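Local coordinates for pyridine nucleotide-disulfide oxidoreductase-like protein (Myceliophthora thermophila, PDB 5MQ6) that inserts one oxygen atom beside the carbonyl of ketones, polycyclic ones above all, to give esters or lactones, using FAD and NADPH, at residues V134-Y139 with Y148-K153; L142-G147 with K326-E331; W306-R311 with D354-M359; M333-S338 with Q348-A353. All coordinates share one frame; numbering follows the deposited sequence.

Contact 1. Residues V134-Y139 with Y148-K153; sequences VESYSY and YIPKSK. With FAD (flavin-adenine dinucleotide), chain B.
P150 sets its ring against two residues of 134-139. P150 CD meets the edge of the Y137 ring, 4.0 Å from CD1. P150 CB lies 3.4 Å from S136 OG. P150 O also binds T313, which takes a hydrogen bond with Y137 OH as well. At S152 it is the carbonyl O that takes part. S136 OG donates to S152 O over 2.8 Å, in the plane of that carbonyl. The OG can do this because it sits between the backbone N and the carbonyl carbon of S136 (chi1 77°). The bond falls at the start of helix 136-139, where E135 is the N-cap residue. This short helix lies in the FAD-binding part of the monooxygenase and carries Y139 to the cofactor. FAD C4 lies over one face of the Y139 ring, toward its rim, and Y139 OH is hydrogen-bonded to FAD O3' at 2.9 Å. K153 grips 134-139 twice. Its carbonyl O accepts from S136 N at 2.9 Å, with the donor tilted 30° from the carbonyl plane. Its side chain bends at chi2 and chi4 and brings NZ to E135 OE2 at 2.7 Å, a salt bridge on the anti lone pair. NZ also bonds V352 O. R332 is a second cationic partner of E135 OE2, which would probably favour a charged carboxylate. E135 OE1 accepts from S138 OG.

Contact 2. Residues L142-G147 with K326-E331; sequences LLEETG and KGWQRE
L143 and Q329 form the tight, buried half of this contact. The two side chains cross at about a right angle. L143 CD1 lies 3.5 Å from Q329 NE2, and L143 CB packs on W328 CZ2 at 3.8 Å. Q329 CG is anti to the backbone N (chi1 -174°) and the chain runs on extended. Q329 OE1 accepts from L143 N at 3.2 Å, with the donor tilted 23° from the carbonyl plane. Q329 NE2 donates to M140 O and Y137 O, just before 142-147. Both ends of the amide are therefore bonded, which fixes its rotation.

The other half is looser and wetter. E144 stretches out past W328, the two side chains running in opposite directions, with E144 CB 3.7 Å from W328 NE1. E144 OE1 accepts from G327 N at 2.8 Å on its syn lone pair. One water joins E144 OE1 to Q329 N. Another is held by E144 N, E145 OE1 and Q329 OE1. K326 is exposed; its CA comes within 3.4 Å of E144 OE2, with CB and CG farther off. An alanine at E144 would probably leave G327 N without its acceptor and the water on OE1 without one of its two partners, and would thin the packing of CG and the carboxylate along W328.

G327 is the N-cap residue of helix 328-340. Its backbone angles call for glycine. A carboxylate from helix 143-146 thus binds an amide at the N-terminal end of a helix, and the contact joins the FAD-binding part of the fold to that helix start.

Contact 3. Residues W306-R311 with D354-M359; sequences WWRGQR and DGWTEM
W306 and W307 both point an indole N-H at one oxygen, E358 OE2. W307 NE1 donates to E358 OE2 over 2.7 Å on the syn lone pair. W306 NE1 donates to E358 OE2 over 2.8 Å from above the carboxylate plane, 45° out of it. The rings reach the same atom by different torsions. W306 CG is anti to its backbone N (chi1 -160°), while W307 CG lies between its backbone N and carbonyl carbon (chi1 62°). W307 CD1 then lies over one face of the W306 ring. W307 also turns a face to G355 N, 3.6 Å from W307 CZ2. A leucine in place of W307 would probably leave E358 OE2 with one indole donor fewer and take the indole face away from G355 N.

R308 bends at chi2 and chi3 and lies beside D354, pointing the same way. R308 NH2 makes a long salt bridge of 3.4 Å to D354 OD2, which also binds Y154. One water links R308 NH2, G355 N, W307 O and R308 O. R308 NH1 and W356 NE1 both donate to D133 O. D354 OD1 accepts from W356 N, forming an Asx turn that opens a short 3-10 segment. W356 lies close to both FAD and NADPH, so the contact borders the cofactor site.

Contact 4. Residues M333-S338 with Q348-A353; sequences MLNLDS and QENMVA
N335 OD1 is gripped by M351 N and by a water. M351 N donates to N335 OD1 over 2.9 Å, tilted from the carbonyl plane. The water donates to N335 OD1 at 2.7 Å. The same water donates to N350 OD1 and accepts from V352 N, so it bridges the helix and the segment 348-353. The other end of the amide is used too. N335 ND2 donates to E349 O at 3.0 Å along a nearly straight bond of 168°, with the acceptor close to the amide plane. The N335 CB points toward 348-353, and CG is anti to the backbone N (chi1 -175°). M351 crosses this side chain obliquely, its CG 3.4 Å from N335 CG.

S338 makes the second polar link. Q348 NE2 donates to S338 OG at 2.8 Å and is also bonded to Y339 OH. S338 OG in turn donates to N335 O, one turn back along the helix. The Q348 and N335 side chains run antiparallel, with their amide planes 23° apart. An apolar contact lies beside the polar ones: V352 CG2 meets L336 CB at 3.9 Å. N350 OD1 also accepts from A353 N, an Asx motif.

N335 thus serves backbone N-H and C=O groups of a segment with no regular structure. With both amide ends used, it is likely to define the path of E349 to V352 beside helix 328-340.

In the fold
Contacts 1 and 4 each lie on the same side of the chain's centre as all the others. Contacts 2 and 3 are farthest apart, about 23 Å between centres, and do not touch. Contacts 1 and 2 touch, with centres about 11 Å apart, and alternate along the chain, since 142-147 falls between the segments of contact 1. Contact 4 shares helix 328-340 with contact 2, about 15 Å away between centres. It is nested inside the loop closed by contact 3, about 12 Å away between centres. Contact 1 touches contacts 3 and 4 through K153. Helix 328-340 and the loops around it thus tie the FAD-binding part to the segment that carries W356, close to both cofactors.

Contact 1. Residues V134-Y139 with Y148-K153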
# COMPACT_ATOMS: atom_id res chain seq x y z
N VAL A 134 10.97 2.08 -4.26
CA VAL A 134 11.21 1.52 -5.55
C VAL A 134 11.88 2.63 -6.39
O VAL A 134 11.50 3.82 -6.27
CB VAL A 134 9.89 1.10 -6.19
CG1 VAL A 134 10.02 0.74 -7.64
CG2 VAL A 134 9.39 -0.08 -5.40
N GLU A 135 12.82 2.25 -7.24
CA GLU A 135 13.39 3.20 -8.23
C GLU A 135 12.33 4.15 -8.84
O GLU A 135 11.34 3.70 -9.42
CB GLU A 135 14.05 2.43 -9.37
CG GLU A 135 14.85 3.27 -10.39
CD GLU A 135 15.16 2.52 -11.62
OE1 GLU A 135 14.16 2.22 -12.35
OE2 GLU A 135 16.42 2.27 -11.90
N SER A 136 12.63 5.44 -8.80
CA SER A 136 11.82 6.50 -9.39
C SER A 136 11.41 6.24 -10.83
O SER A 136 10.21 6.47 -11.21
CB SER A 136 12.55 7.83 -9.22
OG SER A 136 13.57 7.90 -10.16
N TYR A 137 12.36 5.76 -11.66
CA TYR A 137 12.11 5.53 -13.09
C TYR A 137 11.09 4.40 -13.32
O TYR A 137 10.44 4.34 -14.34
CB TYR A 137 13.43 5.31 -13.95
CG TYR A 137 14.67 6.12 -13.44
CD1 TYR A 137 14.61 7.51 -13.35
CD2 TYR A 137 15.80 5.48 -13.00
CE1 TYR A 137 15.67 8.25 -12.81
CE2 TYR A 137 16.86 6.17 -12.47
CZ TYR A 137 16.82 7.56 -12.40
OH TYR A 137 17.87 8.26 -11.88
N SER A 138 10.99 3.51 -12.35
CA SER A 138 10.07 2.38 -12.39
C SER A 138 8.74 2.68 -11.72
O SER A 138 7.72 2.13 -12.12
CB SER A 138 10.78 1.16 -11.76
OG SER A 138 11.81 0.73 -12.72
N TYR A 139 8.77 3.59 -10.74
CA TYR A 139 7.64 3.85 -9.87
C TYR A 139 6.77 5.02 -10.32
O TYR A 139 5.55 4.89 -10.37
CB TYR A 139 8.10 4.08 -8.44
CG TYR A 139 6.93 4.38 -7.54
CD1 TYR A 139 6.06 3.38 -7.17
CD2 TYR A 139 6.75 5.65 -7.04
CE1 TYR A 139 4.96 3.67 -6.33
CE2 TYR A 139 5.69 5.98 -6.24
CZ TYR A 139 4.77 4.99 -5.90
OH TYR A 139 3.71 5.33 -5.08
N TYR A 148 8.79 13.97 -17.91
CA TYR A 148 9.49 14.32 -16.70
C TYR A 148 10.67 13.38 -16.46
O TYR A 148 10.58 12.17 -16.74
CB TYR A 148 8.55 14.26 -15.52
CG TYR A 148 9.24 14.68 -14.24
CD1 TYR A 148 9.71 16.00 -14.09
CD2 TYR A 148 9.45 13.78 -13.22
CE1 TYR A 148 10.35 16.40 -12.95
CE2 TYR A 148 10.12 14.19 -12.04
CZ TYR A 148 10.59 15.48 -11.93
OH TYR A 148 11.24 15.87 -10.81
N ILE A 149 11.77 13.95 -15.97
CA ILE A 149 13.01 13.19 -15.70
C ILE A 149 13.17 13.33 -14.22
O ILE A 149 13.48 14.41 -13.75
CB ILE A 149 14.26 13.77 -16.44
CG1 ILE A 149 14.07 13.68 -17.91
CG2 ILE A 149 15.54 13.00 -16.11
CD1 ILE A 149 15.08 14.40 -18.77
N PRO A 150 12.98 12.24 -13.45
CA PRO A 150 13.25 12.30 -12.06
C PRO A 150 14.71 12.68 -11.72
O PRO A 150 15.61 12.33 -12.49
CB PRO A 150 12.88 10.89 -11.56
CG PRO A 150 11.92 10.40 -12.57
CD PRO A 150 12.56 10.89 -13.83
N LYS A 151 14.87 13.40 -10.61
CA LYS A 151 16.14 14.01 -10.20
C LYS A 151 17.16 13.01 -9.67
O LYS A 151 18.34 13.25 -9.76
CB LYS A 151 15.91 15.06 -9.13
CG LYS A 151 15.19 16.31 -9.64
CD LYS A 151 14.56 17.09 -8.49
CE LYS A 151 13.81 18.34 -8.99
NZ LYS A 151 12.82 18.85 -7.99
N SER A 152 16.68 11.92 -9.10
CA SER A 152 17.49 10.88 -8.42
C SER A 152 16.96 9.46 -8.72
O SER A 152 15.86 9.25 -9.35
CB SER A 152 17.46 11.11 -6.94
OG SER A 152 17.95 12.42 -6.64
N LYS A 153 17.75 8.49 -8.26
CA LYS A 153 17.36 7.08 -8.35
C LYS A 153 16.09 6.73 -7.54
O LYS A 153 15.37 5.91 -7.97
CB LYS A 153 18.47 6.10 -7.96
CG LYS A 153 18.10 4.66 -8.37
CD LYS A 153 19.25 3.88 -8.96
CE LYS A 153 19.00 2.41 -9.19
NZ LYS A 153 18.86 2.10 -10.67
PA FAD B . -3.45 6.07 -2.32
O1A FAD B . -3.56 5.50 -0.95
O2A FAD B . -2.17 6.76 -2.78
O5B FAD B . -4.65 7.12 -2.52
C5B FAD B . -5.94 6.77 -2.17
C4B FAD B . -6.63 8.00 -1.60
O4B FAD B . -8.02 7.65 -1.46
C3B FAD B . -6.15 8.46 -0.23
O3B FAD B . -6.01 9.86 -0.22
C2B FAD B . -7.26 8.04 0.70
O2B FAD B . -7.36 8.88 1.83
C1B FAD B . -8.46 8.14 -0.22
N9A FAD B . -9.59 7.38 0.26
C8A FAD B . -9.60 6.06 0.62
N7A FAD B . -10.82 5.76 1.04
C5A FAD B . -11.61 6.84 0.99
C6A FAD B . -13.03 7.10 1.29
N6A FAD B . -13.89 6.23 1.77
N1A FAD B . -13.41 8.32 1.00
C2A FAD B . -12.58 9.28 0.53
N3A FAD B . -11.30 9.16 0.25
C4A FAD B . -10.78 7.92 0.49
N1 FAD B . 4.48 1.59 -2.97
C2 FAD B . 5.42 1.32 -3.94
O2 FAD B . 5.17 0.57 -4.87
N3 FAD B . 6.64 1.87 -3.87
C4 FAD B . 6.96 2.69 -2.86
O4 FAD B . 8.08 3.17 -2.86
C4X FAD B . 6.02 3.05 -1.78
N5 FAD B . 6.31 3.87 -0.71
C5X FAD B . 5.34 4.10 0.21
C6 FAD B . 5.61 4.96 1.37
C7 FAD B . 4.50 5.14 2.32
C7M FAD B . 4.66 6.01 3.54
C8 FAD B . 3.17 4.49 2.14
C8M FAD B . 2.00 4.67 3.11
C9 FAD B . 2.95 3.67 1.04
C9A FAD B . 3.98 3.46 0.08
N10 FAD B . 3.71 2.60 -1.00
C10 FAD B . 4.71 2.41 -1.95
C1' FAD B . 2.38 2.00 -1.23
C2' FAD B . 1.49 3.15 -1.87
O2' FAD B . 0.27 3.27 -1.12
C3' FAD B . 1.19 2.97 -3.40
O3' FAD B . 2.43 2.94 -4.11
C4' FAD B . 0.41 4.10 -4.11
O4' FAD B . 0.81 5.49 -3.71
C5' FAD B . -1.10 3.89 -3.92
O5' FAD B . -1.77 4.71 -4.93
P FAD B . -3.39 4.65 -4.81
O1P FAD B . -3.88 5.93 -5.58
O2P FAD B . -3.79 3.22 -5.18
O3P FAD B . -3.72 4.75 -3.20

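Contact 2. Residues L142-G147 with K326-E331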
# COMPACT_ATOMS: atom_id res chain seq x y z
N LEU A 142 3.65 7.45 -15.76
CA LEU A 142 3.48 8.31 -16.94
C LEU A 142 4.69 9.17 -17.20
O LEU A 142 4.57 10.31 -17.67
CB LEU A 142 2.21 9.15 -16.82
CG LEU A 142 0.87 8.37 -16.70
CD1 LEU A 142 -0.23 9.29 -16.11
CD2 LEU A 142 0.48 7.78 -18.04
N LEU A 143 5.87 8.61 -16.96
CA LEU A 143 7.11 9.33 -17.21
C LEU A 143 7.26 9.67 -18.69
O LEU A 143 7.50 10.82 -19.05
CB LEU A 143 8.35 8.55 -16.66
CG LEU A 143 8.44 8.66 -15.14
CD1 LEU A 143 9.71 8.03 -14.58
CD2 LEU A 143 8.29 10.06 -14.55
N GLU A 144 7.06 8.69 -19.53
CA GLU A 144 7.23 8.95 -20.94
C GLU A 144 6.20 9.97 -21.42
O GLU A 144 6.54 10.80 -22.24
CB GLU A 144 7.10 7.71 -21.74
CG GLU A 144 7.37 7.97 -23.24
CD GLU A 144 7.40 6.70 -24.07
OE1 GLU A 144 7.22 5.57 -23.54
OE2 GLU A 144 7.57 6.84 -25.28
N GLU A 145 4.98 9.94 -20.89
CA GLU A 145 3.89 10.78 -21.37
C GLU A 145 3.94 12.20 -20.85
O GLU A 145 3.45 13.13 -21.49
CB GLU A 145 2.53 10.20 -21.03
CG GLU A 145 2.29 8.86 -21.68
CD GLU A 145 2.85 7.63 -20.92
OE1 GLU A 145 3.79 7.59 -20.05
OE2 GLU A 145 2.35 6.60 -21.32
N THR A 146 4.56 12.40 -19.70
CA THR A 146 4.73 13.71 -19.19
C THR A 146 6.06 14.34 -19.65
O THR A 146 6.26 15.55 -19.49
CB THR A 146 4.73 13.69 -17.70
OG1 THR A 146 5.65 12.70 -17.24
CG2 THR A 146 3.33 13.35 -17.15
N GLY A 147 6.99 13.53 -20.16
CA GLY A 147 8.37 14.00 -20.35
C GLY A 147 9.23 14.31 -19.10
O GLY A 147 10.29 14.81 -19.21
N LYS A 326 10.19 3.85 -27.15
CA LYS A 326 8.77 4.08 -26.85
C LYS A 326 8.29 2.95 -26.01
O LYS A 326 8.54 1.86 -26.36
CB LYS A 326 7.88 4.13 -28.12
CG LYS A 326 8.25 5.26 -29.04
CD LYS A 326 7.49 5.20 -30.37
CE LYS A 326 8.02 4.12 -31.34
NZ LYS A 326 9.02 4.68 -32.30
N GLY A 327 7.64 3.21 -24.91
CA GLY A 327 7.11 2.10 -24.07
C GLY A 327 8.18 1.62 -23.12
O GLY A 327 8.08 0.55 -22.55
N TRP A 328 9.20 2.45 -22.87
CA TRP A 328 10.30 1.98 -22.05
C TRP A 328 9.93 1.66 -20.61
O TRP A 328 10.48 0.75 -20.01
CB TRP A 328 11.44 2.96 -22.09
CG TRP A 328 11.13 4.31 -21.49
CD1 TRP A 328 10.76 5.44 -22.16
CD2 TRP A 328 11.26 4.67 -20.10
NE1 TRP A 328 10.61 6.48 -21.27
CE2 TRP A 328 10.92 6.04 -20.00
CE3 TRP A 328 11.62 3.98 -18.95
CZ2 TRP A 328 10.86 6.70 -18.80
CZ3 TRP A 328 11.62 4.69 -17.70
CH2 TRP A 328 11.22 6.02 -17.65
N GLN A 329 9.00 2.40 -20.04
CA GLN A 329 8.75 2.25 -18.63
C GLN A 329 8.07 0.91 -18.27
O GLN A 329 8.45 0.24 -17.27
CB GLN A 329 7.99 3.46 -18.09
CG GLN A 329 7.81 3.45 -16.59
CD GLN A 329 7.28 4.77 -16.04
OE1 GLN A 329 6.45 5.46 -16.66
NE2 GLN A 329 7.74 5.11 -14.86
N ARG A 330 7.11 0.47 -19.10
CA ARG A 330 6.53 -0.82 -18.86
C ARG A 330 7.58 -1.96 -18.98
O ARG A 330 7.62 -2.89 -18.21
CB ARG A 330 5.27 -0.95 -19.75
CG ARG A 330 4.69 -2.30 -19.85
CD ARG A 330 3.76 -2.64 -18.71
NE ARG A 330 2.46 -1.95 -18.66
CZ ARG A 330 1.33 -2.34 -19.26
NH1 ARG A 330 1.33 -3.35 -20.13
NH2 ARG A 330 0.18 -1.70 -19.01
N GLU A 331 8.48 -1.85 -19.91
CA GLU A 331 9.51 -2.84 -20.06
C GLU A 331 10.42 -2.83 -18.80
O GLU A 331 10.74 -3.85 -18.24
CB GLU A 331 10.26 -2.61 -21.41
CG GLU A 331 11.64 -3.17 -21.41
CD GLU A 331 12.37 -2.90 -22.67
OE1 GLU A 331 13.26 -2.00 -22.67
OE2 GLU A 331 11.99 -3.56 -23.65
O HOH W 1 5.94 6.09 -19.29
O HOH W 2 7.10 4.43 -21.13

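Contact 3. Residues W306-R311 with D354-M359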
# COMPACT_ATOMS: atom_id res chain seq x y z
N TRP A 306 18.47 -3.44 4.13
CA TRP A 306 19.45 -3.68 3.06
C TRP A 306 19.97 -2.34 2.55
O TRP A 306 19.60 -1.32 3.08
CB TRP A 306 18.80 -4.57 1.98
CG TRP A 306 19.71 -5.31 1.04
CD1 TRP A 306 19.55 -5.39 -0.30
CD2 TRP A 306 20.92 -6.06 1.36
NE1 TRP A 306 20.54 -6.16 -0.85
CE2 TRP A 306 21.39 -6.61 0.13
CE3 TRP A 306 21.63 -6.36 2.55
CZ2 TRP A 306 22.54 -7.41 0.03
CZ3 TRP A 306 22.83 -7.10 2.45
CH2 TRP A 306 23.26 -7.64 1.20
N TRP A 307 20.85 -2.35 1.56
CA TRP A 307 21.50 -1.16 1.13
C TRP A 307 20.58 -0.41 0.15
O TRP A 307 19.75 -1.01 -0.52
CB TRP A 307 22.82 -1.48 0.47
CG TRP A 307 22.71 -2.35 -0.80
CD1 TRP A 307 22.69 -3.69 -0.84
CD2 TRP A 307 22.64 -1.91 -2.15
NE1 TRP A 307 22.61 -4.14 -2.13
CE2 TRP A 307 22.58 -3.08 -2.97
CE3 TRP A 307 22.63 -0.65 -2.77
CZ2 TRP A 307 22.49 -3.01 -4.34
CZ3 TRP A 307 22.58 -0.59 -4.12
CH2 TRP A 307 22.49 -1.74 -4.91
N ARG A 308 20.75 0.92 0.12
CA ARG A 308 19.96 1.79 -0.78
C ARG A 308 20.67 2.23 -2.05
O ARG A 308 20.12 2.10 -3.17
CB ARG A 308 19.48 3.01 -0.02
CG ARG A 308 18.70 4.07 -0.81
CD ARG A 308 17.30 3.59 -1.05
NE ARG A 308 17.27 2.39 -1.94
CZ ARG A 308 16.13 1.72 -2.25
NH1 ARG A 308 14.92 2.12 -1.80
NH2 ARG A 308 16.19 0.67 -3.06
N GLY A 309 21.87 2.82 -1.92
CA GLY A 309 22.50 3.31 -3.10
C GLY A 309 21.83 4.44 -3.90
O GLY A 309 21.71 4.40 -5.14
N GLN A 310 21.44 5.46 -3.17
CA GLN A 310 20.87 6.68 -3.73
C GLN A 310 21.95 7.32 -4.56
O GLN A 310 23.13 7.21 -4.20
CB GLN A 310 20.36 7.61 -2.66
CG GLN A 310 19.91 8.99 -3.17
CD GLN A 310 18.65 8.91 -4.05
OE1 GLN A 310 18.61 8.22 -5.08
NE2 GLN A 310 17.63 9.64 -3.66
N ARG A 311 21.54 7.95 -5.66
CA ARG A 311 22.38 8.40 -6.73
C ARG A 311 21.56 9.50 -7.49
O ARG A 311 20.32 9.36 -7.70
CB ARG A 311 22.56 7.18 -7.64
CG ARG A 311 23.83 7.01 -8.39
CD ARG A 311 23.80 5.83 -9.41
NE ARG A 311 22.62 5.87 -10.25
CZ ARG A 311 22.36 6.74 -11.24
NH1 ARG A 311 23.28 7.63 -11.65
NH2 ARG A 311 21.15 6.72 -11.88
N ASP A 354 19.42 -2.73 -8.21
CA ASP A 354 19.48 -2.30 -6.86
C ASP A 354 19.14 -3.44 -5.94
O ASP A 354 19.05 -4.59 -6.37
CB ASP A 354 18.62 -1.02 -6.69
CG ASP A 354 17.12 -1.30 -6.59
OD1 ASP A 354 16.68 -2.45 -6.73
OD2 ASP A 354 16.38 -0.32 -6.35
N GLY A 355 18.91 -3.13 -4.67
CA GLY A 355 18.71 -4.13 -3.67
C GLY A 355 17.51 -5.01 -3.82
O GLY A 355 17.51 -6.09 -3.27
N TRP A 356 16.46 -4.53 -4.54
CA TRP A 356 15.31 -5.36 -4.82
C TRP A 356 15.63 -6.54 -5.74
O TRP A 356 14.91 -7.51 -5.74
CB TRP A 356 14.25 -4.52 -5.55
CG TRP A 356 13.48 -3.55 -4.67
CD1 TRP A 356 13.66 -2.18 -4.60
CD2 TRP A 356 12.35 -3.84 -3.84
NE1 TRP A 356 12.69 -1.62 -3.76
CE2 TRP A 356 11.90 -2.63 -3.27
CE3 TRP A 356 11.70 -5.02 -3.50
CZ2 TRP A 356 10.83 -2.57 -2.38
CZ3 TRP A 356 10.65 -4.96 -2.64
CH2 TRP A 356 10.21 -3.73 -2.08
N THR A 357 16.71 -6.47 -6.51
CA THR A 357 17.08 -7.51 -7.47
C THR A 357 17.90 -8.64 -6.82
O THR A 357 18.37 -9.54 -7.54
CB THR A 357 17.80 -6.90 -8.70
OG1 THR A 357 19.08 -6.35 -8.32
CG2 THR A 357 17.01 -5.80 -9.27
N GLU A 358 18.06 -8.60 -5.50
CA GLU A 358 18.88 -9.54 -4.74
C GLU A 358 18.10 -10.40 -3.77
O GLU A 358 18.67 -10.95 -2.80
CB GLU A 358 19.97 -8.79 -3.93
CG GLU A 358 21.02 -8.17 -4.79
CD GLU A 358 22.07 -7.39 -3.99
OE1 GLU A 358 23.25 -7.74 -4.06
OE2 GLU A 358 21.78 -6.43 -3.31
N MET A 359 16.80 -10.50 -4.00
CA MET A 359 15.89 -11.17 -3.06
C MET A 359 14.85 -12.03 -3.82
O MET A 359 13.63 -11.78 -3.77
CB MET A 359 15.26 -10.10 -2.16
CG MET A 359 14.79 -8.87 -2.86
SD MET A 359 13.97 -7.78 -1.63
CE MET A 359 15.34 -7.30 -0.61
O HOH W 3 18.95 -0.64 -3.14

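Contact 4. Residues M333-S338 with Q348-A353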
# COMPACT_ATOMS: atom_id res chain seq x y z
N MET A 333 9.65 -1.95 -15.71
CA MET A 333 8.91 -2.43 -14.59
C MET A 333 8.88 -3.94 -14.63
O MET A 333 8.99 -4.63 -13.61
CB MET A 333 7.46 -1.88 -14.63
CG MET A 333 7.32 -0.44 -14.20
SD MET A 333 5.62 0.26 -14.13
CE MET A 333 4.96 -0.27 -15.60
N LEU A 334 8.74 -4.47 -15.84
CA LEU A 334 8.79 -5.93 -16.05
C LEU A 334 10.16 -6.53 -15.70
O LEU A 334 10.27 -7.50 -15.00
CB LEU A 334 8.39 -6.21 -17.50
CG LEU A 334 6.89 -6.13 -17.79
CD1 LEU A 334 6.69 -5.97 -19.30
CD2 LEU A 334 6.25 -7.44 -17.37
N ASN A 335 11.19 -5.85 -16.15
CA ASN A 335 12.56 -6.24 -15.82
C ASN A 335 12.82 -6.30 -14.31
O ASN A 335 13.25 -7.31 -13.81
CB ASN A 335 13.49 -5.27 -16.53
CG ASN A 335 14.93 -5.65 -16.38
OD1 ASN A 335 15.63 -5.23 -15.44
ND2 ASN A 335 15.36 -6.50 -17.26
N LEU A 336 12.45 -5.25 -13.58
CA LEU A 336 12.55 -5.24 -12.14
C LEU A 336 11.75 -6.41 -11.51
O LEU A 336 12.24 -7.15 -10.68
CB LEU A 336 12.04 -3.90 -11.57
CG LEU A 336 11.98 -3.81 -10.07
CD1 LEU A 336 13.38 -4.00 -9.45
CD2 LEU A 336 11.48 -2.42 -9.74
N ASP A 337 10.50 -6.53 -11.89
CA ASP A 337 9.69 -7.51 -11.26
C ASP A 337 10.15 -8.95 -11.58
O ASP A 337 9.77 -9.86 -10.82
CB ASP A 337 8.23 -7.37 -11.71
CG ASP A 337 7.25 -7.90 -10.69
OD1 ASP A 337 7.35 -7.45 -9.47
OD2 ASP A 337 6.36 -8.73 -11.10
N SER A 338 10.89 -9.17 -12.69
CA SER A 338 11.37 -10.51 -13.00
C SER A 338 12.30 -11.03 -11.95
O SER A 338 12.35 -12.24 -11.77
CB SER A 338 12.05 -10.58 -14.36
OG SER A 338 13.34 -9.83 -14.41
N GLN A 348 20.05 -11.91 -18.88
CA GLN A 348 19.30 -10.65 -19.08
C GLN A 348 20.00 -9.49 -18.39
O GLN A 348 20.69 -9.67 -17.37
CB GLN A 348 17.86 -10.71 -18.60
CG GLN A 348 17.62 -10.71 -17.10
CD GLN A 348 16.12 -10.61 -16.78
OE1 GLN A 348 15.28 -11.29 -17.38
NE2 GLN A 348 15.79 -9.77 -15.85
N GLU A 349 19.84 -8.31 -18.96
CA GLU A 349 20.27 -7.06 -18.31
C GLU A 349 19.45 -6.89 -17.03
O GLU A 349 18.24 -7.13 -17.03
CB GLU A 349 20.02 -5.88 -19.25
CG GLU A 349 20.48 -4.58 -18.67
CD GLU A 349 20.15 -3.39 -19.50
OE1 GLU A 349 19.62 -3.59 -20.59
OE2 GLU A 349 20.39 -2.24 -19.03
N ASN A 350 20.12 -6.57 -15.94
CA ASN A 350 19.47 -6.15 -14.73
C ASN A 350 19.40 -4.64 -14.83
O ASN A 350 20.32 -3.92 -14.49
CB ASN A 350 20.28 -6.59 -13.52
CG ASN A 350 19.61 -6.24 -12.26
OD1 ASN A 350 18.69 -5.39 -12.22
ND2 ASN A 350 20.10 -6.80 -11.20
N MET A 351 18.28 -4.15 -15.31
CA MET A 351 18.21 -2.72 -15.61
C MET A 351 18.28 -1.87 -14.35
O MET A 351 18.97 -0.81 -14.30
CB MET A 351 16.90 -2.43 -16.30
CG MET A 351 16.74 -3.11 -17.61
SD MET A 351 15.20 -2.68 -18.50
CE MET A 351 15.48 -3.64 -19.97
N VAL A 352 17.55 -2.27 -13.32
CA VAL A 352 17.48 -1.46 -12.11
C VAL A 352 18.69 -1.64 -11.24
O VAL A 352 19.20 -0.61 -10.65
CB VAL A 352 16.16 -1.68 -11.33
CG1 VAL A 352 16.14 -0.78 -10.12
CG2 VAL A 352 14.96 -1.32 -12.21
N ALA A 353 19.08 -2.90 -11.07
CA ALA A 353 20.35 -3.24 -10.37
C ALA A 353 20.48 -2.62 -8.99
O ALA A 353 21.51 -2.03 -8.62
CB ALA A 353 21.55 -2.82 -11.22
O HOH W 4 15.97 -4.68 -12.80